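Local coordinates for 6-phosphogluconolactonase (Leishmania braziliensis, PDB 3CSS), which probably hydrolyses 6-phosphogluconolactone to 6-phosphogluconate, the second step of the oxidative pentose phosphate pathway, at residues A212-V217 with R250-L255; T207-A212 with S243-D248. One frame throughout, in Å; residues are numbered along the deposited sequence.

In the fold
Two parallel strands and the segments leading into them meet in successive contacts here. Interaction 1 pairs strands 214-219 and 252-257, neighbours in the parallel part of the mixed sheet and joined by a beta-alpha-beta connection through helix 225-232. Interaction 2 joins what precedes each strand, helix 206-211 and the 3-10 segment that includes 243-247. The centres lie 8 Å apart and Ala212 belongs to both. Arg250 N lies 2.8 Å from Gln210 O, a probable hydrogen bond, and Val215 CG2 packs 3.6 Å from Ile209 O. On the partner side Val253 CG2 packs 4.0 Å from Leu246 O, so the two contacts are continuous.

Interaction 1 of 2, residues A212-V217 with R250-L255; sequences AKHVVV and RGSVTL
The imidazole of His214 meets Ser252 at its edge: ND1 and Ser252 OG lie 2.9 Å apart, with OG in the ring plane, in a hydrogen bond whose donor may be either residue. Ser252 OG sits between its own backbone N and carbonyl carbon (chi1 73°), within reach of both the ring and a water. That water donates to Val215 O over 3.0 Å and also hydrogen-bonds Thr254 OG1. Beneath this polar row the strands run parallel in register. Ser252 N donates to Lys213 O over 2.9 Å, Val215 N to Ser252 O and Thr254 N to Val215 O, while Val217 N reaches Thr254 O at 2.8 Å in a nearly straight bond (172°). On the face shared by Val215, Val217, Val253 and Leu255 the contact is apolar, and Val217 CG2 touches Leu255 CD2 at 3.5 Å, the two side chains lying side by side. Just before the two strands, Gly251 CA comes 3.2 Å from Ala212 O, and a second water joins that oxygen to Gly251 N. Polar groups thus dominate the His214 face, though Val216 lies there too; one water engages both hydroxyls and Val215 O, giving that carbonyl a second donor besides Thr254 N.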
ATOM      1  N   ALA A 212       3.202  -1.064  10.815  1.00 15.39           N
ATOM      2  CA  ALA A 212       4.367  -0.911   9.956  1.00 15.40           C
ATOM      3  C   ALA A 212       5.340   0.094  10.571  1.00 14.92           C
ATOM      4  O   ALA A 212       4.936   1.027  11.277  1.00 15.06           O
ATOM      5  CB  ALA A 212       3.956  -0.481   8.519  1.00 15.59           C
ATOM      6  N   LYS A 213       6.632  -0.104  10.310  1.00 13.99           N
ATOM      7  CA  LYS A 213       7.659   0.819  10.798  1.00 14.03           C
ATOM      8  C   LYS A 213       7.620   2.207  10.171  1.00 13.96           C
ATOM      9  O   LYS A 213       7.793   3.214  10.863  1.00 13.57           O
ATOM     10  CB  LYS A 213       9.053   0.191  10.625  1.00 14.48           C
ATOM     11  CG  LYS A 213       9.217  -1.139  11.339  1.00 15.74           C
ATOM     12  CD  LYS A 213       8.940  -1.042  12.826  1.00 22.35           C
ATOM     13  CE  LYS A 213       9.395  -2.296  13.556  1.00 25.15           C
ATOM     14  NZ  LYS A 213       9.142  -2.202  15.021  1.00 27.72           N
ATOM     15  N   HIS A 214       7.372   2.247   8.866  1.00 13.93           N
ATOM     16  CA  HIS A 214       7.311   3.487   8.087  1.00 14.10           C
ATOM     17  C   HIS A 214       6.169   3.380   7.059  1.00 13.48           C
ATOM     18  O   HIS A 214       6.021   2.350   6.364  1.00 13.92           O
ATOM     19  CB  HIS A 214       8.632   3.739   7.364  1.00 14.43           C
ATOM     20  CG  HIS A 214       9.840   3.629   8.243  1.00 17.28           C
ATOM     21  ND1 HIS A 214      10.208   4.630   9.120  1.00 20.77           N
ATOM     22  CD2 HIS A 214      10.758   2.643   8.382  1.00 20.00           C
ATOM     23  CE1 HIS A 214      11.292   4.251   9.783  1.00 22.21           C
ATOM     24  NE2 HIS A 214      11.658   3.058   9.340  1.00 21.17           N
ATOM     25  N   VAL A 215       5.383   4.436   6.961  1.00 12.85           N
ATOM     26  CA  VAL A 215       4.313   4.516   5.966  1.00 12.37           C
ATOM     27  C   VAL A 215       4.604   5.754   5.122  1.00 12.65           C
ATOM     28  O   VAL A 215       4.862   6.819   5.655  1.00 12.91           O
ATOM     29  CB  VAL A 215       2.923   4.628   6.636  1.00 13.07           C
ATOM     30  CG1 VAL A 215       1.838   4.809   5.602  1.00 13.84           C
ATOM     31  CG2 VAL A 215       2.644   3.398   7.523  1.00 11.25           C
ATOM     32  N   VAL A 216       4.587   5.588   3.805  1.00 12.53           N
ATOM     33  CA  VAL A 216       4.899   6.686   2.880  1.00 11.83           C
ATOM     34  C   VAL A 216       3.755   6.790   1.860  1.00 12.16           C
ATOM     35  O   VAL A 216       3.523   5.882   1.063  1.00 11.45           O
ATOM     36  CB  VAL A 216       6.237   6.465   2.143  1.00 11.83           C
ATOM     37  CG1 VAL A 216       6.524   7.642   1.140  1.00 12.93           C
ATOM     38  CG2 VAL A 216       7.382   6.253   3.156  1.00 14.12           C
ATOM     39  N   VAL A 217       3.049   7.911   1.908  1.00 12.98           N
ATOM     40  CA  VAL A 217       1.942   8.174   0.996  1.00 12.92           C
ATOM     41  C   VAL A 217       2.441   9.093  -0.103  1.00 13.19           C
ATOM     42  O   VAL A 217       3.078  10.123   0.177  1.00 13.63           O
ATOM     43  CB  VAL A 217       0.769   8.899   1.728  1.00 12.88           C
ATOM     44  CG1 VAL A 217      -0.423   9.104   0.764  1.00 15.05           C
ATOM     45  CG2 VAL A 217       0.344   8.168   3.046  1.00 13.07           C
ATOM     46  N   ARG A 250       1.479   3.368  14.356  1.00 14.42           N
ATOM     47  CA  ARG A 250       2.555   3.305  15.375  1.00 14.56           C
ATOM     48  C   ARG A 250       3.921   3.638  14.791  1.00 14.68           C
ATOM     49  O   ARG A 250       4.856   3.972  15.541  1.00 16.08           O
ATOM     50  CB  ARG A 250       2.598   1.920  16.001  1.00 15.25           C
ATOM     51  CG  ARG A 250       1.307   1.580  16.690  1.00 16.30           C
ATOM     52  CD  ARG A 250       1.302   0.163  17.166  1.00 20.10           C
ATOM     53  NE  ARG A 250       0.018  -0.186  17.761  1.00 21.30           N
ATOM     54  CZ  ARG A 250      -1.088  -0.477  17.077  1.00 24.90           C
ATOM     55  NH1 ARG A 250      -1.100  -0.461  15.752  1.00 23.87           N
ATOM     56  NH2 ARG A 250      -2.201  -0.801  17.729  1.00 27.77           N
ATOM     57  N   GLY A 251       4.049   3.506  13.470  1.00 14.31           N
ATOM     58  CA  GLY A 251       5.270   3.848  12.760  1.00 13.98           C
ATOM     59  C   GLY A 251       5.303   5.299  12.347  1.00 14.62           C
ATOM     60  O   GLY A 251       4.413   6.079  12.705  1.00 14.87           O
ATOM     61  N   SER A 252       6.335   5.665  11.602  1.00 14.83           N
ATOM     62  CA  SER A 252       6.427   7.008  11.062  1.00 15.75           C
ATOM     63  C   SER A 252       5.468   7.107   9.888  1.00 15.32           C
ATOM     64  O   SER A 252       5.166   6.099   9.224  1.00 16.36           O
ATOM     65  CB  SER A 252       7.837   7.313  10.578  1.00 16.11           C
ATOM     66  OG  SER A 252       8.154   6.633   9.373  1.00 19.58           O
ATOM     67  N   VAL A 253       4.975   8.311   9.636  1.00 14.31           N
ATOM     68  CA  VAL A 253       4.135   8.555   8.463  1.00 13.68           C
ATOM     69  C   VAL A 253       4.714   9.770   7.729  1.00 13.87           C
ATOM     70  O   VAL A 253       5.029  10.815   8.345  1.00 13.56           O
ATOM     71  CB  VAL A 253       2.651   8.785   8.824  1.00 14.34           C
ATOM     72  CG1 VAL A 253       1.818   9.213   7.617  1.00 14.67           C
ATOM     73  CG2 VAL A 253       2.034   7.541   9.507  1.00 14.65           C
ATOM     74  N   THR A 254       4.886   9.594   6.424  1.00 13.44           N
ATOM     75  CA  THR A 254       5.323  10.659   5.526  1.00 12.89           C
ATOM     76  C   THR A 254       4.317  10.834   4.391  1.00 13.04           C
ATOM     77  O   THR A 254       3.944   9.851   3.766  1.00 13.74           O
ATOM     78  CB  THR A 254       6.674  10.325   4.953  1.00 13.50           C
ATOM     79  OG1 THR A 254       7.611  10.145   6.035  1.00 13.80           O
ATOM     80  CG2 THR A 254       7.159  11.399   3.963  1.00 13.88           C
ATOM     81  N   LEU A 255       3.893  12.072   4.163  1.00 12.48           N
ATOM     82  CA  LEU A 255       3.014  12.440   3.038  1.00 12.22           C
ATOM     83  C   LEU A 255       3.849  13.210   2.002  1.00 12.15           C
ATOM     84  O   LEU A 255       4.358  14.276   2.300  1.00 12.49           O
ATOM     85  CB  LEU A 255       1.859  13.315   3.490  1.00 13.10           C
ATOM     86  CG  LEU A 255       0.990  12.820   4.640  1.00 15.88           C
ATOM     87  CD1 LEU A 255      -0.261  13.752   4.789  1.00 18.10           C
ATOM     88  CD2 LEU A 255       0.572  11.385   4.465  1.00 18.28           C
TER
HETATM   89  O   HOH W   1       2.541   2.265  11.251  1.00 20.94           O
HETATM   90  O   HOH W   2       7.552   7.456   6.888  1.00 27.46           O

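Interaction 2 of 2, residues T207-A212 with S243-D248; sequences TVIQYA and SRFLRD. Unlike the reference sequence in segment 207-212: Tyr211 (reference His).
Gln210 reaches across to Phe245 with its amide: NE2 donates to Phe245 O over 3.0 Å, with an N-H...O angle of 161°. The acceptor lies in the amide plane of Gln210, whereas the donor is tilted 34° from the plane of the Phe245 carbonyl. Gln210 is extended beyond CG (chi2 172°), which carries CD out toward the 3-10 segment. The same nitrogen stands 3.7 Å from Phe245 CD1, near the plane of the ring and at its edge, and 3.5 Å from Asp248 CB. Deeper in, Ile209 crosses Phe245 at about a right angle. Its CG2 meets the ring edge at CE1, 4.0 Å away, and CD1 approaches CZ; CG2 also touches Leu246 CD2 at 3.8 Å.

Around this first shell, a water accepts from Gln210 NE2 and donates to Asp248 OD2, linking amide to carboxylate indirectly. Phe245 O takes a second bond from Asp248 N, three residues on, and the two donors come from opposite faces of its plane. Farther out, Leu246 packs on Leu161 of strand 158-162 and Phe245 on Thr169, while Arg247 forms a salt bridge with Glu234, fastening the 3-10 segment to the chain beyond helix 225-232. Gln210 O accepts from Arg250 NH1.

One carbonyl therefore serves both the internal bonding of 243-248 and its link to helix 206-211, while Ile209 makes the apolar part of the contact against Phe245 and Leu246. Two acceptors at NE2 favour this orientation of the amide, nitrogen toward the 3-10 segment.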
ATOM      1  N   THR A 207      -4.849  -2.591  10.441  1.00 16.76           N
ATOM      2  CA  THR A 207      -3.945  -3.097  11.486  1.00 17.46           C
ATOM      3  C   THR A 207      -2.516  -3.259  10.991  1.00 16.79           C
ATOM      4  O   THR A 207      -1.561  -2.814  11.633  1.00 16.54           O
ATOM      5  CB  THR A 207      -4.453  -4.446  12.028  1.00 18.46           C
ATOM      6  OG1 THR A 207      -5.825  -4.311  12.414  1.00 23.25           O
ATOM      7  CG2 THR A 207      -3.639  -4.868  13.251  1.00 20.80           C
ATOM      8  N   VAL A 208      -2.360  -3.911   9.846  1.00 16.11           N
ATOM      9  CA  VAL A 208      -1.018  -4.137   9.292  1.00 15.84           C
ATOM     10  C   VAL A 208      -0.356  -2.795   9.047  1.00 15.16           C
ATOM     11  O   VAL A 208       0.793  -2.568   9.406  1.00 15.21           O
ATOM     12  CB  VAL A 208      -1.053  -4.956   7.998  1.00 16.06           C
ATOM     13  CG1 VAL A 208       0.335  -5.072   7.398  1.00 18.60           C
ATOM     14  CG2 VAL A 208      -1.638  -6.342   8.250  1.00 16.66           C
ATOM     15  N   ILE A 209      -1.103  -1.882   8.435  1.00 14.87           N
ATOM     16  CA  ILE A 209      -0.559  -0.552   8.140  1.00 14.50           C
ATOM     17  C   ILE A 209      -0.153   0.196   9.415  1.00 15.19           C
ATOM     18  O   ILE A 209       0.903   0.843   9.462  1.00 15.18           O
ATOM     19  CB  ILE A 209      -1.559   0.252   7.259  1.00 14.49           C
ATOM     20  CG1 ILE A 209      -1.709  -0.455   5.916  1.00 14.76           C
ATOM     21  CG2 ILE A 209      -1.066   1.659   7.035  1.00 14.02           C
ATOM     22  CD1 ILE A 209      -2.883   0.010   5.078  1.00 15.93           C
ATOM     23  N   GLN A 210      -0.960   0.048  10.463  1.00 15.24           N
ATOM     24  CA  GLN A 210      -0.736   0.718  11.741  1.00 14.98           C
ATOM     25  C   GLN A 210       0.403   0.105  12.587  1.00 15.02           C
ATOM     26  O   GLN A 210       0.826   0.713  13.572  1.00 15.94           O
ATOM     27  CB  GLN A 210      -2.041   0.764  12.531  1.00 15.28           C
ATOM     28  CG  GLN A 210      -3.070   1.691  11.909  1.00 13.94           C
ATOM     29  CD  GLN A 210      -4.419   1.598  12.570  1.00 14.36           C
ATOM     30  OE1 GLN A 210      -4.761   0.552  13.126  1.00 17.55           O
ATOM     31  NE2 GLN A 210      -5.208   2.669  12.501  1.00 15.75           N
ATOM     32  N   TYR A 211       0.848  -1.099  12.230  1.00 15.30           N
ATOM     33  CA  TYR A 211       2.002  -1.724  12.860  1.00 16.42           C
ATOM     34  C   TYR A 211       3.293  -1.619  12.017  1.00 16.42           C
ATOM     35  O   TYR A 211       4.370  -2.045  12.469  1.00 16.41           O
ATOM     36  CB  TYR A 211       1.702  -3.175  13.170  1.00 16.64           C
ATOM     37  CG  TYR A 211       0.918  -3.376  14.439  1.00 17.33           C
ATOM     38  CD1 TYR A 211      -0.378  -3.853  14.423  1.00 18.13           C
ATOM     39  CD2 TYR A 211       1.499  -3.104  15.667  1.00 19.34           C
ATOM     40  CE1 TYR A 211      -1.079  -4.056  15.600  1.00 17.10           C
ATOM     41  CE2 TYR A 211       0.805  -3.298  16.860  1.00 19.45           C
ATOM     42  CZ  TYR A 211      -0.489  -3.778  16.820  1.00 19.76           C
ATOM     43  OH  TYR A 211      -1.190  -3.976  18.007  1.00 17.45           O
ATOM     44  N   ALA A 212       3.202  -1.064  10.815  1.00 15.39           N
ATOM     45  CA  ALA A 212       4.367  -0.911   9.956  1.00 15.40           C
ATOM     46  C   ALA A 212       5.340   0.094  10.571  1.00 14.92           C
ATOM     47  O   ALA A 212       4.936   1.027  11.277  1.00 15.06           O
ATOM     48  CB  ALA A 212       3.956  -0.481   8.519  1.00 15.59           C
ATOM     49  N   SER A 243      -9.138   7.273   5.162  1.00 12.96           N
ATOM     50  CA  SER A 243      -7.696   7.216   5.428  0.50 12.84           C
ATOM     51  C   SER A 243      -7.220   7.973   6.690  1.00 12.52           C
ATOM     52  O   SER A 243      -6.042   7.891   7.056  1.00 13.33           O
ATOM     53  CB  SER A 243      -6.918   7.662   4.188  0.50 12.69           C
ATOM     54  OG  SER A 243      -7.312   8.962   3.817  0.50 14.87           O
ATOM     55  N   ARG A 244      -8.135   8.652   7.397  1.00 12.59           N
ATOM     56  CA  ARG A 244      -7.823   9.209   8.711  1.00 12.55           C
ATOM     57  C   ARG A 244      -7.319   8.143   9.701  1.00 12.07           C
ATOM     58  O   ARG A 244      -6.666   8.493  10.690  1.00 13.12           O
ATOM     59  CB  ARG A 244      -9.008   9.984   9.279  1.00 12.66           C
ATOM     60  CG  ARG A 244      -8.676  10.804  10.512  1.00 12.21           C
ATOM     61  CD  ARG A 244      -9.835  11.667  11.003  1.00 13.46           C
ATOM     62  NE  ARG A 244      -9.507  12.292  12.298  1.00 12.57           N
ATOM     63  CZ  ARG A 244      -8.807  13.408  12.467  1.00 11.71           C
ATOM     64  NH1 ARG A 244      -8.332  14.091  11.447  1.00 12.87           N
ATOM     65  NH2 ARG A 244      -8.594  13.864  13.693  1.00 13.27           N
ATOM     66  N   PHE A 245      -7.563   6.845   9.447  1.00 12.44           N
ATOM     67  CA  PHE A 245      -6.974   5.807  10.318  1.00 12.57           C
ATOM     68  C   PHE A 245      -5.441   5.885  10.390  1.00 12.12           C
ATOM     69  O   PHE A 245      -4.819   5.363  11.336  1.00 11.91           O
ATOM     70  CB  PHE A 245      -7.430   4.389   9.922  1.00 13.23           C
ATOM     71  CG  PHE A 245      -6.738   3.824   8.713  1.00 14.55           C
ATOM     72  CD1 PHE A 245      -5.496   3.197   8.827  1.00 13.82           C
ATOM     73  CD2 PHE A 245      -7.339   3.890   7.445  1.00 14.03           C
ATOM     74  CE1 PHE A 245      -4.856   2.686   7.695  1.00 13.85           C
ATOM     75  CE2 PHE A 245      -6.713   3.348   6.323  1.00 14.58           C
ATOM     76  CZ  PHE A 245      -5.471   2.757   6.454  1.00 15.26           C
ATOM     77  N   LEU A 246      -4.821   6.509   9.390  1.00 11.98           N
ATOM     78  CA  LEU A 246      -3.352   6.701   9.404  1.00 12.63           C
ATOM     79  C   LEU A 246      -2.830   7.473  10.630  1.00 12.79           C
ATOM     80  O   LEU A 246      -1.684   7.303  11.052  1.00 11.96           O
ATOM     81  CB  LEU A 246      -2.913   7.390   8.111  1.00 13.08           C
ATOM     82  CG  LEU A 246      -3.031   6.562   6.843  1.00 13.05           C
ATOM     83  CD1 LEU A 246      -2.719   7.434   5.617  1.00 15.60           C
ATOM     84  CD2 LEU A 246      -2.139   5.280   6.886  1.00 13.77           C
ATOM     85  N   ARG A 247      -3.692   8.278  11.242  1.00 12.65           N
ATOM     86  CA  ARG A 247      -3.336   9.023  12.446  1.00 13.20           C
ATOM     87  C   ARG A 247      -2.934   8.099  13.593  1.00 13.67           C
ATOM     88  O   ARG A 247      -2.233   8.528  14.523  1.00 14.08           O
ATOM     89  CB  ARG A 247      -4.499   9.906  12.902  1.00 13.54           C
ATOM     90  CG  ARG A 247      -4.822  11.066  11.972  1.00 12.31           C
ATOM     91  CD  ARG A 247      -5.825  12.038  12.579  1.00 13.24           C
ATOM     92  NE  ARG A 247      -5.231  12.743  13.716  1.00 12.87           N
ATOM     93  CZ  ARG A 247      -4.467  13.822  13.597  1.00 14.22           C
ATOM     94  NH1 ARG A 247      -4.203  14.355  12.410  1.00 16.77           N
ATOM     95  NH2 ARG A 247      -3.954  14.382  14.679  1.00 14.95           N
ATOM     96  N   ASP A 248      -3.412   6.853  13.550  1.00 14.00           N
ATOM     97  CA  ASP A 248      -3.162   5.858  14.591  1.00 14.79           C
ATOM     98  C   ASP A 248      -2.036   4.876  14.260  1.00 14.11           C
ATOM     99  O   ASP A 248      -1.868   3.860  14.949  1.00 14.33           O
ATOM    100  CB  ASP A 248      -4.444   5.095  14.907  1.00 15.79           C
ATOM    101  CG  ASP A 248      -5.494   5.958  15.557  1.00 20.72           C
ATOM    102  OD1 ASP A 248      -5.133   6.821  16.377  1.00 20.96           O
ATOM    103  OD2 ASP A 248      -6.686   5.763  15.223  1.00 26.02           O
TER
HETATM  104  O   HOH W   3      -7.605   3.841  13.710  0.75 28.12           O